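Local coordinates for protein cell division GTPase FtsZ, diverged (Clostridium botulinum C, PDB 3V3T) that belongs to the tubulin/FtsZ superfamily of cytoskeletal proteins as a diverged relative of the bacterial cell-division protein FtsZ, at residues D185-V198 with F272-A284. The protein carries 1 engineered substitution. Sequence-based numbering, arbitrary orientation. Where two conformers were deposited one is given.
Sequences DFMNMSESHAEGVV and FKGYNSKKNIVVA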
ATOM      1  N   ASP A 185     -11.180  -1.853   6.361  1.00 37.49           N
ATOM      2  CA  ASP A 185     -11.412  -2.246   7.756  1.00 41.76           C
ATOM      3  C   ASP A 185     -10.581  -1.372   8.680  1.00 41.76           C
ATOM      4  O   ASP A 185     -11.058  -0.914   9.714  1.00 36.41           O
ATOM      5  CB  ASP A 185     -11.057  -3.712   7.986  1.00 45.38           C
ATOM      6  CG  ASP A 185     -12.076  -4.653   7.391  1.00 50.77           C
ATOM      7  OD1 ASP A 185     -13.182  -4.191   7.030  1.00 50.34           O
ATOM      8  OD2 ASP A 185     -11.767  -5.854   7.286  1.00 49.64           O
ATOM      9  N   PHE A 186      -9.333  -1.137   8.284  1.00 32.90           N
ATOM     10  CA  PHE A 186      -8.442  -0.243   9.011  1.00 30.30           C
ATOM     11  C   PHE A 186      -9.082   1.147   9.197  1.00 34.07           C
ATOM     12  O   PHE A 186      -9.209   1.637  10.317  1.00 38.70           O
ATOM     13  CB  PHE A 186      -7.087  -0.208   8.286  1.00 30.57           C
ATOM     14  CG  PHE A 186      -6.238   0.973   8.611  1.00 29.76           C
ATOM     15  CD1 PHE A 186      -6.162   1.462   9.894  1.00 28.90           C
ATOM     16  CD2 PHE A 186      -5.484   1.581   7.616  1.00 32.88           C
ATOM     17  CE1 PHE A 186      -5.365   2.549  10.176  1.00 30.85           C
ATOM     18  CE2 PHE A 186      -4.681   2.658   7.896  1.00 29.56           C
ATOM     19  CZ  PHE A 186      -4.621   3.144   9.177  1.00 25.56           C
ATOM     20  N   MET A 187      -9.539   1.751   8.107  1.00 31.42           N
ATOM     21  CA  MET A 187     -10.241   3.031   8.189  1.00 33.17           C
ATOM     22  C   MET A 187     -11.538   2.992   9.009  1.00 45.35           C
ATOM     23  O   MET A 187     -12.012   4.030   9.460  1.00 38.36           O
ATOM     24  CB  MET A 187     -10.545   3.549   6.783  1.00 32.95           C
ATOM     25  CG  MET A 187      -9.309   3.803   5.943  1.00 33.46           C
ATOM     26  SD  MET A 187      -8.298   5.134   6.637  1.00 39.80           S
ATOM     27  CE  MET A 187      -7.330   4.275   7.860  1.00 82.95           C
ATOM     28  N   ASN A 188     -12.130   1.816   9.194  1.00 45.22           N
ATOM     29  CA  ASN A 188     -13.380   1.738   9.965  1.00 43.20           C
ATOM     30  C   ASN A 188     -13.221   1.524  11.476  1.00 48.76           C
ATOM     31  O   ASN A 188     -14.213   1.302  12.168  1.00 56.47           O
ATOM     32  CB  ASN A 188     -14.297   0.638   9.419  1.00 45.43           C
ATOM     33  CG  ASN A 188     -14.928   1.002   8.097  1.00 47.49           C
ATOM     34  OD1 ASN A 188     -15.095   2.181   7.765  1.00 45.17           O
ATOM     35  ND2 ASN A 188     -15.304  -0.016   7.334  1.00 49.94           N
ATOM     36  N   MET A 189     -11.992   1.568  11.989  1.00 49.83           N
ATOM     37  CA  MET A 189     -11.752   1.309  13.406  1.00 47.80           C
ATOM     38  C   MET A 189     -12.345   2.392  14.296  1.00 58.91           C
ATOM     39  O   MET A 189     -12.417   2.230  15.516  1.00 56.26           O
ATOM     40  CB  MET A 189     -10.259   1.162  13.696  1.00 48.51           C
ATOM     41  CG  MET A 189      -9.642  -0.098  13.140  1.00 45.97           C
ATOM     42  SD  MET A 189      -7.850  -0.056  13.255  1.00 47.78           S
ATOM     43  CE  MET A 189      -7.604  -0.543  14.958  1.00 69.09           C
ATOM     44  N   SER A 190     -12.770   3.496  13.688  1.00 64.35           N
ATOM     45  CA  SER A 190     -13.382   4.582  14.454  1.00 65.00           C
ATOM     46  C   SER A 190     -14.895   4.437  14.612  1.00 65.47           C
ATOM     47  O   SER A 190     -15.504   5.183  15.380  1.00 68.14           O
ATOM     48  CB  SER A 190     -13.041   5.950  13.853  1.00 61.19           C
ATOM     49  OG  SER A 190     -13.172   5.934  12.441  1.00 64.06           O
ATOM     50  N   GLU A 191     -15.503   3.485  13.903  1.00 64.32           N
ATOM     51  CA  GLU A 191     -16.945   3.282  13.994  0.50 73.77           C
ATOM     52  C   GLU A 191     -17.387   3.207  15.455  1.00 81.29           C
ATOM     53  O   GLU A 191     -16.911   2.359  16.213  1.00 79.62           O
ATOM     54  CB  GLU A 191     -17.369   2.029  13.221  0.50 73.57           C
ATOM     55  CG  GLU A 191     -17.231   2.173  11.707  0.50 73.29           C
ATOM     56  CD  GLU A 191     -17.526   0.885  10.951  0.50 75.05           C
ATOM     57  OE1 GLU A 191     -17.326  -0.210  11.522  0.50 76.48           O
ATOM     58  OE2 GLU A 191     -17.956   0.972   9.781  0.50 73.34           O
ATOM     59  N   SER A 192     -18.298   4.102  15.836  1.00 86.83           N
ATOM     60  CA  SER A 192     -18.733   4.226  17.227  1.00 94.23           C
ATOM     61  C   SER A 192     -18.947   2.875  17.912  1.00 95.01           C
ATOM     62  O   SER A 192     -19.386   1.904  17.294  1.00 93.60           O
ATOM     63  CB  SER A 192     -19.988   5.100  17.343  1.00 98.75           C
ATOM     64  OG  SER A 192     -21.134   4.439  16.835  1.00101.24           O
ATOM     65  N   HIS A 193     -18.616   2.827  19.197  1.00 95.06           N
ATOM     66  CA  HIS A 193     -18.719   1.598  19.967  1.00101.71           C
ATOM     67  C   HIS A 193     -18.512   1.882  21.452  1.00108.47           C
ATOM     68  O   HIS A 193     -17.845   2.849  21.824  1.00105.46           O
ATOM     69  CB  HIS A 193     -17.690   0.581  19.470  1.00 97.69           C
ATOM     70  CG  HIS A 193     -17.748  -0.738  20.177  1.00102.62           C
ATOM     71  ND1 HIS A 193     -17.152  -0.953  21.401  1.00104.33           N
ATOM     72  CD2 HIS A 193     -18.325  -1.913  19.829  1.00102.75           C
ATOM     73  CE1 HIS A 193     -17.362  -2.202  21.779  1.00100.73           C
ATOM     74  NE2 HIS A 193     -18.072  -2.806  20.844  1.00100.81           N
ATOM     75  N   ALA A 194     -19.105   1.045  22.297  1.00117.14           N
ATOM     76  CA  ALA A 194     -18.927   1.155  23.739  1.00123.90           C
ATOM     77  C   ALA A 194     -18.061   0.003  24.248  1.00133.02           C
ATOM     78  O   ALA A 194     -18.388  -1.166  24.048  1.00141.63           O
ATOM     79  CB  ALA A 194     -20.275   1.169  24.444  1.00123.43           C
ATOM     80  N   GLU A 195     -16.959   0.339  24.912  1.00128.40           N
ATOM     81  CA  GLU A 195     -16.631   1.732  25.181  1.00124.08           C
ATOM     82  C   GLU A 195     -15.453   2.220  24.336  1.00106.76           C
ATOM     83  O   GLU A 195     -15.639   2.971  23.378  1.00107.90           O
ATOM     84  CB  GLU A 195     -16.359   1.947  26.676  1.00131.64           C
ATOM     85  CG  GLU A 195     -17.598   1.835  27.577  1.00137.73           C
ATOM     86  CD  GLU A 195     -18.021   0.396  27.859  1.00136.50           C
ATOM     87  OE1 GLU A 195     -17.207  -0.529  27.647  1.00132.70           O
ATOM     88  OE2 GLU A 195     -19.174   0.192  28.297  1.00137.75           O
ATOM     89  N   GLY A 196     -14.247   1.792  24.687  1.00 91.18           N
ATOM     90  CA  GLY A 196     -13.050   2.250  24.001  1.00 88.56           C
ATOM     91  C   GLY A 196     -13.051   2.093  22.486  1.00 79.25           C
ATOM     92  O   GLY A 196     -13.496   1.087  21.942  1.00 82.32           O
ATOM     93  N   VAL A 197     -12.539   3.096  21.792  1.00 72.82           N
ATOM     94  CA  VAL A 197     -12.467   3.029  20.341  1.00 70.09           C
ATOM     95  C   VAL A 197     -11.164   3.663  19.885  1.00 66.95           C
ATOM     96  O   VAL A 197     -10.569   4.453  20.617  1.00 72.30           O
ATOM     97  CB  VAL A 197     -13.697   3.710  19.682  1.00 77.35           C
ATOM     98  CG1 VAL A 197     -13.563   3.748  18.172  1.00 65.26           C
ATOM     99  CG2 VAL A 197     -14.987   3.016  20.100  1.00 81.64           C
ATOM    100  N   VAL A 198     -10.694   3.285  18.702  1.00 58.13           N
ATOM    101  CA  VAL A 198      -9.529   3.936  18.123  1.00 55.01           C
ATOM    102  C   VAL A 198      -9.975   5.233  17.438  1.00 57.76           C
ATOM    103  O   VAL A 198     -10.609   5.194  16.386  1.00 62.79           O
ATOM    104  CB  VAL A 198      -8.806   3.010  17.134  1.00 55.33           C
ATOM    105  CG1 VAL A 198      -7.638   3.735  16.473  1.00 47.66           C
ATOM    106  CG2 VAL A 198      -8.322   1.755  17.851  1.00 54.75           C
ATOM    107  N   PHE A 272      -2.582   2.566  20.212  1.00 45.76           N
ATOM    108  CA  PHE A 272      -3.957   3.015  20.372  1.00 42.37           C
ATOM    109  C   PHE A 272      -4.815   1.758  20.354  1.00 48.32           C
ATOM    110  O   PHE A 272      -4.782   1.001  19.380  1.00 46.02           O
ATOM    111  CB  PHE A 272      -4.395   3.932  19.217  1.00 43.72           C
ATOM    112  CG  PHE A 272      -3.347   4.919  18.775  1.00 40.79           C
ATOM    113  CD1 PHE A 272      -2.921   5.921  19.615  1.00 43.35           C
ATOM    114  CD2 PHE A 272      -2.804   4.847  17.512  1.00 40.87           C
ATOM    115  CE1 PHE A 272      -1.962   6.822  19.206  1.00 48.55           C
ATOM    116  CE2 PHE A 272      -1.846   5.744  17.096  1.00 40.51           C
ATOM    117  CZ  PHE A 272      -1.425   6.736  17.948  1.00 44.18           C
ATOM    118  N   LYS A 273      -5.574   1.529  21.419  1.00 55.83           N
ATOM    119  CA  LYS A 273      -6.427   0.347  21.501  1.00 55.13           C
ATOM    120  C   LYS A 273      -7.908   0.713  21.516  1.00 61.73           C
ATOM    121  O   LYS A 273      -8.309   1.772  22.030  1.00 51.72           O
ATOM    122  CB  LYS A 273      -6.094  -0.507  22.731  1.00 62.26           C
ATOM    123  CG  LYS A 273      -6.965  -1.760  22.854  1.00 70.73           C
ATOM    124  CD  LYS A 273      -6.752  -2.515  24.162  1.00 80.65           C
ATOM    125  CE  LYS A 273      -7.690  -3.730  24.244  1.00 86.87           C
ATOM    126  NZ  LYS A 273      -7.441  -4.630  25.411  1.00 85.23           N
ATOM    127  N   GLY A 274      -8.718  -0.177  20.951  1.00 58.81           N
ATOM    128  CA  GLY A 274     -10.148   0.021  20.923  1.00 53.58           C
ATOM    129  C   GLY A 274     -10.885  -1.272  20.661  1.00 54.94           C
ATOM    130  O   GLY A 274     -10.281  -2.343  20.578  1.00 57.54           O
ATOM    131  N   TYR A 275     -12.202  -1.163  20.525  1.00 57.23           N
ATOM    132  CA  TYR A 275     -13.041  -2.319  20.250  1.00 62.65           C
ATOM    133  C   TYR A 275     -13.950  -2.071  19.056  1.00 55.45           C
ATOM    134  O   TYR A 275     -14.189  -0.928  18.663  1.00 63.26           O
ATOM    135  CB  TYR A 275     -13.857  -2.681  21.497  1.00 59.67           C
ATOM    136  CG  TYR A 275     -12.972  -2.950  22.689  1.00 73.73           C
ATOM    137  CD1 TYR A 275     -12.398  -4.204  22.890  1.00 59.23           C
ATOM    138  CD2 TYR A 275     -12.678  -1.940  23.597  1.00 73.87           C
ATOM    139  CE1 TYR A 275     -11.565  -4.448  23.974  1.00 69.21           C
ATOM    140  CE2 TYR A 275     -11.852  -2.174  24.685  1.00 77.25           C
ATOM    141  CZ  TYR A 275     -11.297  -3.428  24.868  1.00 75.41           C
ATOM    142  OH  TYR A 275     -10.480  -3.650  25.954  1.00 73.47           O
ATOM    143  N   ASN A 276     -14.440  -3.153  18.469  1.00 56.26           N
ATOM    144  CA  ASN A 276     -15.482  -3.055  17.466  1.00 67.85           C
ATOM    145  C   ASN A 276     -16.305  -4.322  17.503  1.00 68.23           C
ATOM    146  O   ASN A 276     -15.947  -5.272  18.188  1.00 68.63           O
ATOM    147  CB  ASN A 276     -14.902  -2.816  16.072  1.00 69.66           C
ATOM    148  CG  ASN A 276     -14.272  -4.055  15.483  1.00 69.10           C
ATOM    149  OD1 ASN A 276     -14.866  -4.724  14.636  1.00 70.23           O
ATOM    150  ND2 ASN A 276     -13.066  -4.373  15.931  1.00 67.60           N
ATOM    151  N   SER A 277     -17.410  -4.330  16.774  1.00 78.43           N
ATOM    152  CA  SER A 277     -18.378  -5.414  16.874  1.00 85.57           C
ATOM    153  C   SER A 277     -18.096  -6.532  15.881  1.00 80.46           C
ATOM    154  O   SER A 277     -18.702  -7.601  15.962  1.00 83.11           O
ATOM    155  CB  SER A 277     -19.789  -4.865  16.647  1.00 96.80           C
ATOM    156  OG  SER A 277     -19.828  -4.039  15.489  1.00103.36           O
ATOM    157  N   LYS A 278     -17.160  -6.294  14.964  1.00 74.46           N
ATOM    158  CA  LYS A 278     -17.025  -7.142  13.780  1.00 78.76           C
ATOM    159  C   LYS A 278     -15.737  -7.973  13.663  1.00 73.44           C
ATOM    160  O   LYS A 278     -15.795  -9.196  13.541  1.00 74.56           O
ATOM    161  CB  LYS A 278     -17.232  -6.304  12.511  1.00 81.20           C
ATOM    162  CG  LYS A 278     -18.628  -5.702  12.408  1.00 97.00           C
ATOM    163  CD  LYS A 278     -18.748  -4.723  11.245  1.00104.73           C
ATOM    164  CE  LYS A 278     -20.154  -4.126  11.177  1.00112.20           C
ATOM    165  NZ  LYS A 278     -20.317  -3.149  10.062  1.00107.38           N
ATOM    166  N   LYS A 279     -14.582  -7.317  13.680  1.00 66.80           N
ATOM    167  CA  LYS A 279     -13.333  -8.005  13.367  1.00 62.68           C
ATOM    168  C   LYS A 279     -12.230  -7.776  14.386  1.00 58.86           C
ATOM    169  O   LYS A 279     -12.340  -6.919  15.258  1.00 62.29           O
ATOM    170  CB  LYS A 279     -12.845  -7.608  11.967  1.00 61.26           C
ATOM    171  CG  LYS A 279     -13.736  -8.146  10.857  1.00 65.95           C
ATOM    172  CD  LYS A 279     -13.194  -7.845   9.482  1.00 65.69           C
ATOM    173  CE  LYS A 279     -14.038  -8.509   8.412  1.00 69.08           C
ATOM    174  NZ  LYS A 279     -13.566  -8.159   7.045  1.00 65.82           N
ATOM    175  N   ASN A 280     -11.167  -8.564  14.278  1.00 52.41           N
ATOM    176  CA  ASN A 280      -9.983  -8.354  15.099  1.00 49.36           C
ATOM    177  C   ASN A 280      -8.841  -7.921  14.218  1.00 48.13           C
ATOM    178  O   ASN A 280      -8.365  -8.678  13.363  1.00 44.26           O
ATOM    179  CB  ASN A 280      -9.607  -9.614  15.864  1.00 53.64           C
ATOM    180  CG  ASN A 280     -10.704 -10.077  16.772  1.00 56.28           C
ATOM    181  OD1 ASN A 280     -10.987  -9.447  17.795  1.00 51.66           O
ATOM    182  ND2 ASN A 280     -11.347 -11.180  16.401  1.00 63.63           N
ATOM    183  N   ILE A 281      -8.406  -6.689  14.414  1.00 48.00           N
ATOM    184  CA  ILE A 281      -7.475  -6.104  13.479  1.00 41.22           C
ATOM    185  C   ILE A 281      -6.323  -5.403  14.186  1.00 37.30           C
ATOM    186  O   ILE A 281      -6.516  -4.692  15.172  1.00 41.95           O
ATOM    187  CB  ILE A 281      -8.217  -5.178  12.483  1.00 34.82           C
ATOM    188  CG1 ILE A 281      -7.230  -4.417  11.593  1.00 34.89           C
ATOM    189  CG2 ILE A 281      -9.117  -4.226  13.211  1.00 39.19           C
ATOM    190  CD1 ILE A 281      -7.909  -3.675  10.441  1.00 34.48           C
ATOM    191  N   VAL A 282      -5.117  -5.656  13.690  1.00 36.33           N
ATOM    192  CA  VAL A 282      -3.922  -4.972  14.142  1.00 30.55           C
ATOM    193  C   VAL A 282      -3.317  -4.207  12.971  1.00 30.98           C
ATOM    194  O   VAL A 282      -3.107  -4.755  11.884  1.00 31.29           O
ATOM    195  CB  VAL A 282      -2.853  -5.969  14.648  1.00 44.15           C
ATOM    196  CG1 VAL A 282      -1.620  -5.218  15.171  1.00 31.38           C
ATOM    197  CG2 VAL A 282      -3.432  -6.898  15.708  1.00 44.06           C
ATOM    198  N   VAL A 283      -3.025  -2.934  13.199  1.00 31.84           N
ATOM    199  CA  VAL A 283      -2.304  -2.145  12.228  1.00 26.37           C
ATOM    200  C   VAL A 283      -0.969  -1.752  12.825  1.00 26.54           C
ATOM    201  O   VAL A 283      -0.927  -1.088  13.861  1.00 39.65           O
ATOM    202  CB  VAL A 283      -3.079  -0.868  11.881  1.00 31.10           C
ATOM    203  CG1 VAL A 283      -2.328  -0.068  10.812  1.00 30.24           C
ATOM    204  CG2 VAL A 283      -4.478  -1.229  11.407  1.00 29.01           C
ATOM    205  N   ALA A 284       0.114  -2.178  12.179  1.00 25.48           N
ATOM    206  CA  ALA A 284       1.462  -1.855  12.623  1.00 30.23           C
ATOM    207  C   ALA A 284       2.113  -0.897  11.628  1.00 34.62           C
ATOM    208  O   ALA A 284       2.194  -1.202  10.442  1.00 28.90           O
ATOM    209  CB  ALA A 284       2.290  -3.125  12.767  1.00 25.03           C
TER
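Asn-276, whose CA lies against the His-193 ring, holds two backbone N-H groups on its own OD1, the mark of an Asx motif. Lys-279 N meets Asn-276 OD1 on a lone pair in the carbonyl plane (2.8 Å), whereas Lys-278 N sits above that plane. Asn-276 ND2 donates to Lys-279 O at 2.7 Å, bracing the link between strands 270-275 and 281-287 of the tubulin-like C-terminal domain. What rests on these strands is the end of helix 172-187, which by its place in the chain corresponds to the central helix of the FtsZ/tubulin fold, and the loop after it, probably the counterpart of the T7 loop.

At the helix end, Lys-279 reaches out with an extended chain, and its NZ meets OD2 of Asp-185 on the syn side, a 2.9 Å salt bridge. Glu-217 makes a long, weak ion pair with the same NZ, and its like-charge approach to Asp-185 is probably offset by the lysine. Further in, Ile-281 CD1 touches the helix backbone at Phe-186 N, while Val-283 CG1 stands over one face of the Phe-186 ring in a CH-pi contact, 4.2 Å from the centroid. Met-187 CE takes the opposite face. Met-189, with SD anti to CA (chi2 170°), brings SD to 4.0 Å from Val-283 CG2.

The loop then folds back along strand 270-275. Tyr-275 N donates to Gly-196 O at 3.0 Å, and glycine at 274 lets the chains close to 3.8 Å between Val-197 CA and Gly-274 CA. The His-193 ring lies over the Tyr-275 to Asn-276 peptide, its ND1 buried without a polar partner and CE1 3.5 Å from Tyr-275 CB.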